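Local coordinates for malonyl-CoA-[acyl-carrier-protein] transacylase (PDB 3TQE) that probably transfers the malonyl group from malonyl-CoA to holo-acyl carrier protein, the step that supplies malonyl-ACP for fatty acid synthesis, at residues 11-16 / 276-281. Sequence-based numbering, arbitrary orientation. Where two conformers were deposited one is given.
Sequences VFPGQG and FMECGP. With GLY (glycine), chain B.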
ATOM      1  N   VAL A  11       3.518   3.397  -8.379  1.00 11.26           N
ATOM      2  CA  VAL A  11       3.282   2.517  -7.267  1.00 11.31           C
ATOM      3  C   VAL A  11       3.070   3.315  -6.007  1.00 10.69           C
ATOM      4  O   VAL A  11       3.805   4.249  -5.713  1.00 12.24           O
ATOM      5  CB  VAL A  11       4.381   1.435  -7.096  1.00 12.15           C
ATOM      6  CG1 VAL A  11       4.360   0.515  -8.320  1.00 13.96           C
ATOM      7  CG2 VAL A  11       5.790   2.011  -6.865  1.00 14.00           C
ATOM      8  N   PHE A  12       2.014   2.975  -5.283  1.00 10.24           N
ATOM      9  CA  PHE A  12       1.559   3.767  -4.164  1.00 11.24           C
ATOM     10  C   PHE A  12       1.791   3.029  -2.872  1.00 11.20           C
ATOM     11  O   PHE A  12       1.267   1.937  -2.682  1.00 11.79           O
ATOM     12  CB  PHE A  12       0.067   4.051  -4.301  1.00 10.88           C
ATOM     13  CG  PHE A  12      -0.274   4.904  -5.478  1.00 10.96           C
ATOM     14  CD1 PHE A  12      -0.386   6.268  -5.357  1.00 12.34           C
ATOM     15  CD2 PHE A  12      -0.443   4.345  -6.718  1.00 11.85           C
ATOM     16  CE1 PHE A  12      -0.725   7.059  -6.431  1.00 13.33           C
ATOM     17  CE2 PHE A  12      -0.770   5.130  -7.785  1.00 12.36           C
ATOM     18  CZ  PHE A  12      -0.937   6.481  -7.633  1.00 12.79           C
ATOM     19  N   PRO A  13       2.563   3.620  -1.978  1.00 12.09           N
ATOM     20  CA  PRO A  13       2.822   2.956  -0.742  1.00 13.12           C
ATOM     21  C   PRO A  13       1.688   2.983   0.253  1.00 14.07           C
ATOM     22  O   PRO A  13       0.800   3.817   0.197  1.00 15.55           O
ATOM     23  CB  PRO A  13       4.001   3.711  -0.184  1.00 14.71           C
ATOM     24  CG  PRO A  13       4.002   4.929  -0.771  1.00 16.18           C
ATOM     25  CD  PRO A  13       3.368   4.825  -2.115  1.00 12.87           C
ATOM     26  N   GLY A  14       1.757   2.034   1.157  1.00 15.05           N
ATOM     27  CA  GLY A  14       0.812   1.888   2.245  1.00 15.75           C
ATOM     28  C   GLY A  14       1.497   1.903   3.591  1.00 16.35           C
ATOM     29  O   GLY A  14       2.552   2.501   3.761  1.00 15.79           O
ATOM     30  N   GLN A  15       0.886   1.217   4.552  0.50 17.54           N
ATOM     31  CA  GLN A  15       1.411   1.077   5.917  0.50 19.01           C
ATOM     32  C   GLN A  15       2.911   0.846   5.962  0.50 18.79           C
ATOM     33  O   GLN A  15       3.450   0.042   5.198  0.50 19.63           O
ATOM     34  CB  GLN A  15       0.714  -0.098   6.609  0.50 19.77           C
ATOM     35  CG  GLN A  15       1.133  -0.305   8.050  0.50 23.17           C
ATOM     36  CD  GLN A  15      -0.038  -0.630   8.933  0.50 28.00           C
ATOM     37  OE1 GLN A  15      -1.143  -0.868   8.440  0.50 30.49           O
ATOM     38  NE2 GLN A  15       0.181  -0.619  10.251  0.50 30.33           N
ATOM     39  N   GLY A  16       3.577   1.541   6.871  1.00 18.68           N
ATOM     40  CA  GLY A  16       4.989   1.391   7.018  1.00 19.62           C
ATOM     41  C   GLY A  16       5.709   2.560   6.425  1.00 18.28           C
ATOM     42  O   GLY A  16       6.840   2.850   6.818  1.00 21.62           O
ATOM     43  N   PHE A 276       9.446   2.750 -12.503  1.00 13.79           N
ATOM     44  CA  PHE A 276       8.404   2.862 -11.492  1.00 13.45           C
ATOM     45  C   PHE A 276       8.609   4.177 -10.760  1.00 14.51           C
ATOM     46  O   PHE A 276       9.736   4.548 -10.442  1.00 16.38           O
ATOM     47  CB  PHE A 276       8.543   1.723 -10.477  1.00 13.36           C
ATOM     48  CG  PHE A 276       8.340   0.360 -11.077  1.00 14.29           C
ATOM     49  CD1 PHE A 276       7.109  -0.266 -11.025  1.00 14.62           C
ATOM     50  CD2 PHE A 276       9.371  -0.275 -11.740  1.00 15.34           C
ATOM     51  CE1 PHE A 276       6.926  -1.505 -11.591  1.00 16.89           C
ATOM     52  CE2 PHE A 276       9.170  -1.533 -12.321  1.00 16.20           C
ATOM     53  CZ  PHE A 276       7.959  -2.124 -12.254  1.00 15.90           C
HETATM   54  N   MSE A 277       7.520   4.862 -10.458  1.00 13.73           N
HETATM   55  CA  MSE A 277       7.572   6.069  -9.645  0.50 14.26           C
HETATM   56  C   MSE A 277       6.845   5.746  -8.376  1.00 13.52           C
HETATM   57  O   MSE A 277       5.722   5.237  -8.426  1.00 13.90           O
HETATM   58  CB  MSE A 277       6.845   7.227 -10.308  0.50 15.27           C
HETATM   59  CG  MSE A 277       7.673   8.017 -11.214  0.50 17.17           C
HETATM   60 SE   MSE A 277       8.067   6.962 -12.722  0.50 20.96          SE
HETATM   61  CE  MSE A 277       8.927   8.357 -13.767  0.50 17.17           C
ATOM     62  N   GLU A 278       7.486   6.017  -7.253  1.00 13.02           N
ATOM     63  CA  GLU A 278       6.893   5.755  -5.966  1.00 13.45           C
ATOM     64  C   GLU A 278       6.113   6.990  -5.550  1.00 13.36           C
ATOM     65  O   GLU A 278       6.677   8.053  -5.263  1.00 14.55           O
ATOM     66  CB  GLU A 278       7.954   5.355  -4.947  1.00 14.34           C
ATOM     67  CG  GLU A 278       7.391   4.982  -3.583  1.00 16.24           C
ATOM     68  CD  GLU A 278       8.215   3.966  -2.789  1.00 18.05           C
ATOM     69  OE1 GLU A 278       9.401   3.705  -3.111  1.00 19.15           O
ATOM     70  OE2 GLU A 278       7.637   3.403  -1.824  1.00 17.73           O
ATOM     71  N   CYS A 279       4.803   6.876  -5.631  1.00 13.41           N
ATOM     72  CA  CYS A 279       3.920   8.005  -5.439  1.00 14.40           C
ATOM     73  C   CYS A 279       3.444   8.036  -4.008  1.00 14.45           C
ATOM     74  O   CYS A 279       2.318   7.715  -3.693  1.00 14.42           O
ATOM     75  CB  CYS A 279       2.772   7.945  -6.424  1.00 15.57           C
ATOM     76  SG  CYS A 279       1.864   9.478  -6.564  1.00 17.11           S
ATOM     77  N   GLY A 280       4.342   8.433  -3.137  1.00 14.10           N
ATOM     78  CA  GLY A 280       4.073   8.493  -1.708  1.00 14.48           C
ATOM     79  C   GLY A 280       5.351   8.770  -0.970  1.00 14.25           C
ATOM     80  O   GLY A 280       6.430   8.908  -1.564  1.00 15.46           O
ATOM     81  N   PRO A 281       5.262   8.854   0.348  1.00 14.57           N
ATOM     82  CA  PRO A 281       6.425   9.051   1.183  1.00 16.11           C
ATOM     83  C   PRO A 281       7.241   7.769   1.312  1.00 16.56           C
ATOM     84  O   PRO A 281       6.731   6.662   1.084  1.00 16.37           O
ATOM     85  CB  PRO A 281       5.806   9.408   2.506  1.00 16.58           C
ATOM     86  CG  PRO A 281       4.504   8.634   2.522  1.00 16.07           C
ATOM     87  CD  PRO A 281       4.039   8.625   1.113  1.00 15.27           C
TER
HETATM   88  N   GLY B 314      -0.700  -4.282   5.572  1.00 46.42           N
HETATM   89  CA  GLY B 314      -1.192  -2.877   5.744  1.00 45.67           C
HETATM   90  C   GLY B 314      -2.679  -2.734   5.472  1.00 45.14           C
HETATM   91  O   GLY B 314      -3.218  -1.652   5.165  1.00 43.80           O
HETATM   92  OXT GLY B 314      -3.387  -3.725   5.535  1.00 44.96           O
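Val-11 is gripped through its backbone by two hydrogen bonds with the residues flanking Glu-278: its N donates to Met-277 O at 2.9 Å, nearly straight at 174°, and its O accepts from Cys-279 N at 2.8 Å. Glu-278 CA also lies 3.4 Å from Val-11 O in a CA-H...O contact. This is the parallel ladder between the two middle strands of the four-stranded sheet in the acyltransferase's larger, alpha/beta-hydrolase-like subdomain. On the other edge of 9-12, Phe-12 bonds through its backbone to Ala-93 and His-95, next to the predicted nucleophile Ser-96.

Apolar packing divides between the two faces of the sheet. On the face of Val-11 and Glu-278, Val-11 CG1 meets the edge of the Phe-276 ring at CD1 (3.9 Å), under helices 261-270 and 284-292. Across the sheet, Cys-279 CB sits off-centre over the Phe-12 ring, 4.0 Å from its centroid, a CH-pi contact. With SG anti to the backbone N (chi1 -165°), Cys-279 SG comes obliquely past the ring and touches Phe-12 CE1 at 3.5 Å; helix 63-83 closes this side.

Beyond the strands, Pro-13 lies against the 276-281 backbone. Pro-13 CD touches the carbonyl O of Cys-279, the central residue of an inverse gamma turn, and Pro-13 CG rests 3.7 Å from Gly-280 CA. Glu-278, CG anti to N (chi1 -177°), reaches out extended; OE2 passes Pro-13 CB, and the buried carboxylate is satisfied by Leu-285 N and Ala-286 N of helix 284-292. Farther along 11-16, Gln-15 belongs to the pocket of a bound glycine, which Arg-121 and Ser-204 hydrogen-bond.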